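Local atomic coordinates of Aureochrome1-like protein (Ochromonas danica, PDB entry 6I20), a protein that binds flavin mononucleotide in a PAS-type LOV domain and, as an aureochrome1-like protein, probably acts as a blue-light sensor. Residues A[69-83]-A[93-105]. Numbering follows the deposited sequence. Where two conformers were deposited one is given.
With FMN (flavin mononucleotide), chain E; EDO (1,2-ethanediol), chain H.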
ATOM      1  N   VAL A  69      -0.050 -10.276   2.878  1.00 18.31           N
ATOM      2  CA  VAL A  69       0.596  -9.365   1.955  1.00 18.91           C
ATOM      3  C   VAL A  69       1.928  -9.965   1.475  1.00 19.76           C
ATOM      4  O   VAL A  69       2.257  -9.969   0.276  1.00 21.01           O
ATOM      5  CB  VAL A  69       0.792  -7.967   2.559  1.00 18.57           C
ATOM      6  CG1 VAL A  69       1.679  -7.137   1.668  1.00 18.09           C
ATOM      7  CG2 VAL A  69      -0.537  -7.278   2.852  1.00 19.27           C
ATOM      8  N   ARG A  70       2.713 -10.444   2.437  1.00 20.71           N
ATOM      9  CA  ARG A  70       4.004 -11.010   2.123  1.00 22.03           C
ATOM     10  C   ARG A  70       3.902 -12.127   1.108  1.00 22.71           C
ATOM     11  O   ARG A  70       4.678 -12.185   0.162  1.00 25.92           O
ATOM     12  CB  ARG A  70       4.640 -11.502   3.431  1.00 24.54           C
ATOM     13  CG  ARG A  70       6.087 -11.910   3.390  1.00 27.04           C
ATOM     14  CD  ARG A  70       6.510 -12.336   4.792  1.00 27.15           C
ATOM     15  NE  ARG A  70       6.602 -11.190   5.720  1.00 27.35           N
ATOM     16  CZ  ARG A  70       5.977 -11.002   6.900  1.00 26.94           C
ATOM     17  NH1 ARG A  70       6.220  -9.864   7.560  1.00 30.57           N
ATOM     18  NH2 ARG A  70       5.120 -11.877   7.432  1.00 27.67           N
ATOM     19  N   LYS A  71       2.968 -13.037   1.336  1.00 24.04           N
ATOM     20  CA  LYS A  71       2.747 -14.189   0.456  1.00 26.65           C
ATOM     21  C   LYS A  71       2.314 -13.760  -0.952  1.00 24.84           C
ATOM     22  O   LYS A  71       2.758 -14.367  -1.932  1.00 30.68           O
ATOM     23  CB  LYS A  71       1.743 -15.168   1.064  1.00 28.76           C
ATOM     24  CG  LYS A  71       2.269 -15.956   2.263  1.00 31.62           C
ATOM     25  CD  LYS A  71       1.292 -17.049   2.750  1.00 34.97           C
ATOM     26  CE  LYS A  71       1.646 -17.675   4.117  1.00 35.75           C
ATOM     27  NZ  LYS A  71       0.769 -18.771   4.610  1.00 38.28           N
ATOM     28  N   GLY A  72       1.476 -12.735  -1.058  1.00 23.81           N
ATOM     29  CA  GLY A  72       1.066 -12.211  -2.377  1.00 24.07           C
ATOM     30  C   GLY A  72       2.264 -11.730  -3.155  1.00 24.32           C
ATOM     31  O   GLY A  72       2.406 -11.998  -4.346  1.00 28.90           O
ATOM     32  N   LEU A  73       3.145 -11.015  -2.462  1.00 23.52           N
ATOM     33  CA  LEU A  73       4.382 -10.538  -3.061  1.00 23.39           C
ATOM     34  C   LEU A  73       5.315 -11.691  -3.473  1.00 24.53           C
ATOM     35  O   LEU A  73       5.905 -11.620  -4.561  1.00 33.11           O
ATOM     36  CB  LEU A  73       5.089  -9.570  -2.106  1.00 21.84           C
ATOM     37  CG  LEU A  73       4.398  -8.238  -1.848  1.00 20.73           C
ATOM     38  CD1 LEU A  73       5.049  -7.452  -0.699  1.00 22.52           C
ATOM     39  CD2 LEU A  73       4.371  -7.345  -3.060  1.00 22.82           C
ATOM     40  N   GLU A  74       5.461 -12.719  -2.646  1.00 27.32           N
ATOM     41  CA  GLU A  74       6.335 -13.859  -2.932  0.70 28.03           C
ATOM     42  C   GLU A  74       5.798 -14.737  -4.083  1.00 30.37           C
ATOM     43  O   GLU A  74       6.583 -15.288  -4.875  1.00 35.44           O
ATOM     44  CB  GLU A  74       6.619 -14.685  -1.646  0.70 29.78           C
ATOM     45  CG  GLU A  74       7.762 -14.080  -0.797  0.70 31.05           C
ATOM     46  CD  GLU A  74       7.684 -14.251   0.726  0.70 35.03           C
ATOM     47  OE1 GLU A  74       6.977 -15.160   1.230  0.70 40.07           O
ATOM     48  OE2 GLU A  74       8.375 -13.465   1.445  0.70 37.07           O
ATOM     49  N   ARG A  75       4.468 -14.863  -4.172  1.00 32.24           N
ATOM     50  CA  ARG A  75       3.787 -15.714  -5.175  1.00 31.34           C
ATOM     51  C   ARG A  75       3.352 -15.022  -6.433  1.00 31.88           C
ATOM     52  O   ARG A  75       2.851 -15.691  -7.370  1.00 37.43           O
ATOM     53  CB  ARG A  75       2.540 -16.363  -4.571  1.00 31.30           C
ATOM     54  CG  ARG A  75       2.911 -17.289  -3.444  1.00 32.83           C
ATOM     55  CD  ARG A  75       1.729 -17.890  -2.717  1.00 35.23           C
ATOM     56  NE  ARG A  75       2.181 -18.491  -1.452  1.00 39.42           N
ATOM     57  CZ  ARG A  75       1.459 -19.297  -0.669  1.00 40.73           C
ATOM     58  NH1 ARG A  75       1.991 -19.768   0.447  1.00 44.51           N
ATOM     59  NH2 ARG A  75       0.215 -19.652  -0.991  1.00 43.18           N
ATOM     60  N   GLY A  76       3.520 -13.714  -6.489  1.00 29.68           N
ATOM     61  CA  GLY A  76       3.100 -12.913  -7.619  1.00 31.38           C
ATOM     62  C   GLY A  76       1.593 -12.855  -7.832  1.00 30.08           C
ATOM     63  O   GLY A  76       1.117 -12.940  -8.947  1.00 34.47           O
ATOM     64  N   GLU A  77       0.831 -12.684  -6.770  1.00 29.30           N
ATOM     65  CA  GLU A  77      -0.627 -12.584  -6.875  1.00 27.02           C
ATOM     66  C   GLU A  77      -1.094 -11.247  -6.332  1.00 24.93           C
ATOM     67  O   GLU A  77      -0.617 -10.846  -5.241  1.00 26.86           O
ATOM     68  CB  GLU A  77      -1.274 -13.706  -6.062  1.00 30.79           C
ATOM     69  CG  GLU A  77      -0.810 -15.116  -6.408  1.00 33.84           C
ATOM     70  CD  GLU A  77      -1.532 -16.167  -5.605  1.00 38.42           C
ATOM     71  OE1 GLU A  77      -0.992 -16.631  -4.551  1.00 47.71           O
ATOM     72  OE2 GLU A  77      -2.672 -16.507  -5.992  1.00 49.43           O
ATOM     73  N   ASP A  78      -1.986 -10.552  -7.063  1.00 23.69           N
ATOM     74  CA  ASP A  78      -2.677  -9.331  -6.575  1.00 25.18           C
ATOM     75  C   ASP A  78      -3.403  -9.694  -5.287  1.00 22.57           C
ATOM     76  O   ASP A  78      -4.022 -10.792  -5.206  1.00 26.95           O
ATOM     77  CB  ASP A  78      -3.818  -8.833  -7.478  1.00 27.66           C
ATOM     78  CG  ASP A  78      -3.376  -8.201  -8.782  1.00 31.13           C
ATOM     79  OD1 ASP A  78      -2.180  -8.074  -9.058  1.00 32.32           O
ATOM     80  OD2 ASP A  78      -4.297  -7.801  -9.526  1.00 31.87           O
ATOM     81  N   THR A  79      -3.544  -8.727  -4.394  0.50 20.52           N
ATOM     82  CA  THR A  79      -3.974  -9.073  -3.061  0.50 20.30           C
ATOM     83  C   THR A  79      -4.742  -7.932  -2.402  0.50 17.83           C
ATOM     84  O   THR A  79      -4.385  -6.767  -2.579  0.50 17.86           O
ATOM     85  CB  THR A  79      -2.704  -9.431  -2.263  0.50 21.78           C
ATOM     86  OG1 THR A  79      -2.031 -10.497  -2.947  0.50 24.28           O
ATOM     87  CG2 THR A  79      -3.056  -9.876  -0.886  0.50 22.31           C
ATOM     88  N   THR A  80      -5.792  -8.280  -1.653  1.00 17.47           N
ATOM     89  CA  THR A  80      -6.556  -7.336  -0.867  1.00 17.74           C
ATOM     90  C   THR A  80      -6.491  -7.811   0.587  1.00 17.14           C
ATOM     91  O   THR A  80      -6.810  -8.974   0.880  1.00 17.85           O
ATOM     92  CB  THR A  80      -8.036  -7.339  -1.274  1.00 19.24           C
ATOM     93  OG1 THR A  80      -8.142  -7.140  -2.677  1.00 21.39           O
ATOM     94  CG2 THR A  80      -8.809  -6.245  -0.565  1.00 20.66           C
ATOM     95  N   VAL A  81      -6.140  -6.899   1.475  1.00 16.47           N
ATOM     96  CA  VAL A  81      -6.217  -7.182   2.932  1.00 18.00           C
ATOM     97  C   VAL A  81      -6.857  -5.985   3.614  1.00 17.28           C
ATOM     98  O   VAL A  81      -6.865  -4.850   3.073  1.00 19.55           O
ATOM     99  CB  VAL A  81      -4.860  -7.482   3.631  1.00 20.79           C
ATOM    100  CG1 VAL A  81      -4.196  -8.719   3.065  1.00 21.91           C
ATOM    101  CG2 VAL A  81      -3.960  -6.274   3.591  1.00 20.83           C
ATOM    102  N   VAL A  82      -7.391  -6.222   4.793  1.00 17.75           N
ATOM    103  CA  VAL A  82      -7.818  -5.126   5.657  1.00 18.06           C
ATOM    104  C   VAL A  82      -6.968  -5.258   6.918  1.00 18.40           C
ATOM    105  O   VAL A  82      -6.934  -6.328   7.531  1.00 19.27           O
ATOM    106  CB  VAL A  82      -9.324  -5.163   5.981  1.00 19.96           C
ATOM    107  CG1 VAL A  82      -9.671  -4.131   7.031  1.00 21.89           C
ATOM    108  CG2 VAL A  82     -10.097  -4.863   4.699  1.00 20.66           C
ATOM    109  N   LEU A  83      -6.305  -4.178   7.278  1.00 16.88           N
ATOM    110  CA  LEU A  83      -5.447  -4.209   8.476  1.00 17.16           C
ATOM    111  C   LEU A  83      -5.393  -2.854   9.129  1.00 17.44           C
ATOM    112  O   LEU A  83      -5.633  -1.825   8.517  1.00 17.19           O
ATOM    113  CB  LEU A  83      -4.058  -4.753   8.141  1.00 17.25           C
ATOM    114  CG  LEU A  83      -3.011  -3.814   7.565  1.00 16.47           C
ATOM    115  CD1 LEU A  83      -1.673  -4.550   7.386  1.00 17.92           C
ATOM    116  CD2 LEU A  83      -3.399  -3.205   6.224  1.00 17.14           C
ATOM    117  N   PHE A  93      -6.209   3.710  11.973  1.00 18.86           N
ATOM    118  CA  PHE A  93      -7.290   3.599  11.005  1.00 19.53           C
ATOM    119  C   PHE A  93      -7.241   2.221  10.405  1.00 18.88           C
ATOM    120  O   PHE A  93      -6.183   1.610  10.325  1.00 17.70           O
ATOM    121  CB  PHE A  93      -7.196   4.685   9.929  1.00 20.93           C
ATOM    122  CG  PHE A  93      -5.990   4.616   9.043  1.00 19.75           C
ATOM    123  CD1 PHE A  93      -4.780   5.170   9.450  1.00 19.70           C
ATOM    124  CD2 PHE A  93      -6.030   4.013   7.786  1.00 18.56           C
ATOM    125  CE1 PHE A  93      -3.648   5.136   8.645  1.00 19.36           C
ATOM    126  CE2 PHE A  93      -4.901   3.988   6.978  1.00 18.85           C
ATOM    127  CZ  PHE A  93      -3.714   4.541   7.402  1.00 19.44           C
ATOM    128  N   TRP A  94      -8.397   1.760   9.936  1.00 19.13           N
ATOM    129  CA  TRP A  94      -8.456   0.505   9.174  1.00 18.65           C
ATOM    130  C   TRP A  94      -8.207   0.812   7.706  1.00 17.66           C
ATOM    131  O   TRP A  94      -8.830   1.720   7.149  1.00 18.63           O
ATOM    132  CB  TRP A  94      -9.799  -0.195   9.363  1.00 19.74           C
ATOM    133  CG  TRP A  94      -9.945  -0.780  10.726  1.00 21.79           C
ATOM    134  CD1 TRP A  94     -10.517  -0.200  11.824  1.00 25.17           C
ATOM    135  CD2 TRP A  94      -9.425  -2.029  11.155  1.00 21.52           C
ATOM    136  NE1 TRP A  94     -10.421  -1.044  12.905  1.00 27.34           N
ATOM    137  CE2 TRP A  94      -9.753  -2.172  12.524  1.00 24.56           C
ATOM    138  CE3 TRP A  94      -8.718  -3.047  10.523  1.00 21.91           C
ATOM    139  CZ2 TRP A  94      -9.416  -3.302  13.244  1.00 25.74           C
ATOM    140  CZ3 TRP A  94      -8.426  -4.173  11.210  1.00 24.11           C
ATOM    141  CH2 TRP A  94      -8.773  -4.299  12.561  1.00 25.12           C
ATOM    142  N   ASN A  95      -7.319   0.040   7.105  1.00 16.20           N
ATOM    143  CA  ASN A  95      -6.863   0.240   5.731  1.00 16.09           C
ATOM    144  C   ASN A  95      -7.262  -1.001   4.938  1.00 16.35           C
ATOM    145  O   ASN A  95      -6.773  -2.096   5.187  1.00 16.42           O
ATOM    146  CB  ASN A  95      -5.335   0.400   5.759  1.00 15.06           C
ATOM    147  CG  ASN A  95      -4.682   0.604   4.412  1.00 15.19           C
ATOM    148  OD1 ASN A  95      -5.351   0.618   3.374  1.00 16.59           O
ATOM    149  ND2 ASN A  95      -3.364   0.805   4.420  1.00 15.77           N
ATOM    150  N   GLN A  96      -8.147  -0.819   3.930  1.00 16.88           N
ATOM    151  CA  GLN A  96      -8.345  -1.844   2.899  1.00 16.82           C
ATOM    152  C   GLN A  96      -7.315  -1.590   1.842  1.00 15.67           C
ATOM    153  O   GLN A  96      -7.364  -0.557   1.123  1.00 16.38           O
ATOM    154  CB  GLN A  96      -9.765  -1.807   2.329  1.00 17.32           C
ATOM    155  CG  GLN A  96      -9.965  -2.892   1.295  1.00 18.70           C
ATOM    156  CD  GLN A  96     -11.374  -2.883   0.752  1.00 20.50           C
ATOM    157  OE1 GLN A  96     -12.279  -3.115   1.483  1.00 23.60           O
ATOM    158  NE2 GLN A  96     -11.531  -2.586  -0.525  1.00 22.35           N
ATOM    159  N   LEU A  97      -6.295  -2.461   1.823  1.00 15.31           N
ATOM    160  CA  LEU A  97      -5.089  -2.305   1.057  1.00 14.07           C
ATOM    161  C   LEU A  97      -5.094  -3.262  -0.121  1.00 14.90           C
ATOM    162  O   LEU A  97      -5.284  -4.442   0.048  1.00 16.26           O
ATOM    163  CB  LEU A  97      -3.893  -2.642   1.969  1.00 15.10           C
ATOM    164  CG  LEU A  97      -2.537  -2.688   1.324  1.00 15.60           C
ATOM    165  CD1 LEU A  97      -2.106  -1.348   0.730  1.00 15.63           C
ATOM    166  CD2 LEU A  97      -1.492  -3.145   2.356  1.00 16.51           C
ATOM    167  N   PHE A  98      -4.861  -2.708  -1.308  1.00 14.12           N
ATOM    168  CA  PHE A  98      -4.719  -3.489  -2.553  1.00 14.26           C
ATOM    169  C   PHE A  98      -3.280  -3.380  -3.023  1.00 13.34           C
ATOM    170  O   PHE A  98      -2.769  -2.262  -3.144  1.00 13.80           O
ATOM    171  CB  PHE A  98      -5.615  -2.827  -3.622  1.00 15.24           C
ATOM    172  CG  PHE A  98      -5.363  -3.291  -5.042  1.00 16.51           C
ATOM    173  CD1 PHE A  98      -5.452  -4.626  -5.370  1.00 17.41           C
ATOM    174  CD2 PHE A  98      -5.057  -2.388  -6.031  1.00 17.00           C
ATOM    175  CE1 PHE A  98      -5.262  -5.035  -6.696  1.00 17.64           C
ATOM    176  CE2 PHE A  98      -4.882  -2.798  -7.334  1.00 16.93           C
ATOM    177  CZ  PHE A  98      -4.952  -4.111  -7.657  1.00 17.01           C
ATOM    178  N   ILE A  99      -2.650  -4.519  -3.312  1.00 13.78           N
ATOM    179  CA  ILE A  99      -1.289  -4.498  -3.852  0.50 14.87           C
ATOM    180  C   ILE A  99      -1.266  -5.333  -5.116  1.00 15.35           C
ATOM    181  O   ILE A  99      -1.813  -6.432  -5.177  1.00 18.17           O
ATOM    182  CB  ILE A  99      -0.224  -4.973  -2.824  0.50 15.68           C
ATOM    183  CG1 ILE A  99      -0.301  -4.116  -1.570  0.50 14.35           C
ATOM    184  CG2 ILE A  99       1.186  -4.893  -3.395  0.50 16.92           C
ATOM    185  CD1 ILE A  99       0.527  -4.667  -0.401  0.50 15.45           C
ATOM    186  N   ALA A 100      -0.651  -4.755  -6.143  1.00 15.30           N
ATOM    187  CA  ALA A 100      -0.573  -5.399  -7.457  1.00 16.40           C
ATOM    188  C   ALA A 100       0.786  -5.165  -8.101  1.00 14.94           C
ATOM    189  O   ALA A 100       1.390  -4.117  -7.959  1.00 15.35           O
ATOM    190  CB  ALA A 100      -1.636  -4.853  -8.391  1.00 18.22           C
ATOM    191  N   ALA A 101       1.225  -6.168  -8.848  1.00 15.96           N
ATOM    192  CA  ALA A 101       2.405  -6.025  -9.681  1.00 16.34           C
ATOM    193  C   ALA A 101       2.125  -5.144 -10.894  1.00 16.44           C
ATOM    194  O   ALA A 101       1.076  -5.276 -11.538  1.00 19.17           O
ATOM    195  CB  ALA A 101       2.888  -7.370 -10.146  1.00 19.15           C
ATOM    196  N   LEU A 102       3.074  -4.279 -11.206  1.00 15.18           N
ATOM    197  CA  LEU A 102       3.131  -3.511 -12.454  1.00 14.89           C
ATOM    198  C   LEU A 102       4.211  -4.135 -13.309  1.00 15.42           C
ATOM    199  O   LEU A 102       5.379  -4.177 -12.919  1.00 15.65           O
ATOM    200  CB  LEU A 102       3.402  -2.049 -12.155  1.00 15.31           C
ATOM    201  CG  LEU A 102       2.379  -1.322 -11.278  1.00 16.52           C
ATOM    202  CD1 LEU A 102       2.890   0.037 -10.855  1.00 16.82           C
ATOM    203  CD2 LEU A 102       1.070  -1.191 -11.960  1.00 18.60           C
ATOM    204  N   ARG A 103       3.852  -4.624 -14.484  1.00 16.55           N
ATOM    205  CA  ARG A 103       4.702  -5.446 -15.302  1.00 17.37           C
ATOM    206  C   ARG A 103       5.132  -4.757 -16.576  1.00 18.46           C
ATOM    207  O   ARG A 103       4.406  -3.875 -17.113  1.00 20.44           O
ATOM    208  CB  ARG A 103       3.999  -6.754 -15.680  1.00 19.06           C
ATOM    209  CG  ARG A 103       3.640  -7.619 -14.515  1.00 20.38           C
ATOM    210  CD  ARG A 103       2.894  -8.871 -14.917  1.00 21.96           C
ATOM    211  NE  ARG A 103       2.496  -9.570 -13.705  1.00 23.40           N
ATOM    212  CZ  ARG A 103       3.235 -10.458 -13.039  1.00 23.86           C
ATOM    213  NH1 ARG A 103       4.417 -10.864 -13.477  1.00 25.88           N
ATOM    214  NH2 ARG A 103       2.767 -10.980 -11.902  1.00 26.57           N
ATOM    215  N   ASP A 104       6.277  -5.172 -17.086  1.00 17.85           N
ATOM    216  CA  ASP A 104       6.736  -4.760 -18.423  1.00 18.05           C
ATOM    217  C   ASP A 104       6.132  -5.671 -19.523  1.00 19.29           C
ATOM    218  O   ASP A 104       5.375  -6.605 -19.256  1.00 19.81           O
ATOM    219  CB  ASP A 104       8.257  -4.646 -18.455  1.00 18.47           C
ATOM    220  CG  ASP A 104       8.974  -5.982 -18.437  1.00 19.23           C
ATOM    221  OD1 ASP A 104       8.396  -7.057 -18.648  1.00 20.34           O
ATOM    222  OD2 ASP A 104      10.233  -5.936 -18.231  1.00 20.16           O
ATOM    223  N   GLY A 105       6.504  -5.399 -20.769  1.00 19.45           N
ATOM    224  CA  GLY A 105       5.983  -6.128 -21.901  1.00 19.89           C
ATOM    225  C   GLY A 105       6.430  -7.583 -22.047  1.00 22.89           C
ATOM    226  O   GLY A 105       5.978  -8.290 -22.928  1.00 25.21           O
TER
HETATM  227  N1  FMN E 401       1.646  -2.261   4.564  1.00 14.14           N
HETATM  228  C2  FMN E 401       0.779  -1.550   5.318  1.00 15.04           C
HETATM  229  O2  FMN E 401       0.629  -1.883   6.517  1.00 15.88           O
HETATM  230  N3  FMN E 401       0.080  -0.488   4.848  1.00 14.04           N
HETATM  231  C4  FMN E 401       0.187  -0.070   3.551  1.00 13.47           C
HETATM  232  O4  FMN E 401      -0.532   0.877   3.134  1.00 14.05           O
HETATM  233  C4A FMN E 401       1.114  -0.763   2.721  1.00 12.54           C
HETATM  234  N5  FMN E 401       1.285  -0.378   1.416  1.00 12.87           N
HETATM  235  C5A FMN E 401       2.113  -1.124   0.644  1.00 12.63           C
HETATM  236  C6  FMN E 401       2.302  -0.778  -0.712  1.00 12.73           C
HETATM  237  C7  FMN E 401       3.119  -1.489  -1.529  1.00 13.05           C
HETATM  238  C7M FMN E 401       3.275  -1.102  -3.017  1.00 14.11           C
HETATM  239  C8  FMN E 401       3.834  -2.631  -1.030  1.00 14.41           C
HETATM  240  C8M FMN E 401       4.726  -3.432  -1.923  1.00 15.82           C
HETATM  241  C9  FMN E 401       3.671  -2.987   0.286  1.00 13.87           C
HETATM  242  C9A FMN E 401       2.820  -2.294   1.136  1.00 13.55           C
HETATM  243  N10 FMN E 401       2.702  -2.627   2.509  1.00 13.93           N
HETATM  244  C10 FMN E 401       1.817  -1.917   3.268  1.00 13.77           C
HETATM  245  C1' FMN E 401       3.307  -3.840   3.047  1.00 14.58           C
HETATM  246  C2' FMN E 401       4.723  -3.692   3.610  1.00 14.93           C
HETATM  247  O2' FMN E 401       5.437  -2.743   2.804  1.00 16.28           O
HETATM  248  C3' FMN E 401       5.432  -5.037   3.548  1.00 18.57           C
HETATM  249  O3' FMN E 401       5.422  -5.581   2.218  1.00 19.98           O
HETATM  250  C4' FMN E 401       4.896  -6.082   4.500  1.00 21.25           C
HETATM  251  O4' FMN E 401       4.875  -5.511   5.820  1.00 22.00           O
HETATM  252  C5' FMN E 401       5.830  -7.339   4.524  1.00 23.93           C
HETATM  253  O5' FMN E 401       7.236  -6.930   4.436  1.00 26.31           O
HETATM  254  P   FMN E 401       8.326  -7.948   5.051  0.80 27.53           P
HETATM  255  O1P FMN E 401       9.637  -7.276   4.920  0.80 27.92           O
HETATM  256  O2P FMN E 401       7.928  -8.188   6.448  0.80 31.40           O
HETATM  257  O3P FMN E 401       8.178  -9.190   4.182  0.80 31.28           O
HETATM  258  C1  EDO H 404       5.297  -7.413 -26.642  1.00 46.79           C
HETATM  259  O1  EDO H 404       5.267  -6.320 -25.707  1.00 47.57           O
HETATM  260  C2  EDO H 404       4.950  -8.712 -25.916  1.00 46.96           C
HETATM  261  O2  EDO H 404       4.195  -8.407 -24.732  1.00 40.50           O
HETATM  262  O   HOH W   1       0.348 -10.294 -10.645  1.00 39.78           O
HETATM  263  O   HOH W   2      -1.064  -6.985 -11.463  1.00 28.95           O
HETATM  264  O   HOH W   3       0.082  -8.786  -8.623  1.00 34.53           O
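Thr79, Val81 and Leu83 pair with Ile99, Leu97 and Asn95 through six backbone hydrogen bonds, two to each pair, joining antiparallel strands whose axes pass 4.6 Å apart at 165°. These six residues turn their side chains to the flavin side of the sheet, where helix 63-75 closes in as well. Leu97 lies against the isoalloxazine: its CG is anti to the backbone N (chi1 174°), and the branched end sets CD2 3.5 Å from FMN C4A and CD1 near N5. Ile99 lies nearer the dimethylbenzene end, its CD1 touching both FMN C9 and, roughly at right angles to that direction, Val69 CG1 of the helix. Leu73 CD2 meets Ile99 CG2 at 4.0 Å, their side chains crossing at about a right angle. At the pyrimidine end Leu83 and Asn95 run side by side. Asn95 ND2 is hydrogen-bonded to Asn85 and gives FMN O4 a weak bond of 3.1 Å. From the helix, Arg70 grips the phosphate edge-on, with NH1 2.6 Å from FMN O2P in a nearly straight bond and NE bonded to O3P, while Glu67 forms a salt bridge with NH2. On the opposite sheet face Val82 CG1 lies 3.8 Å from Trp94 CE3, beneath helix 121-130. A helix and a beta hairpin forming part of the wall of a flavin pocket in this way are characteristic of the LOV photosensor form of the PAS fold.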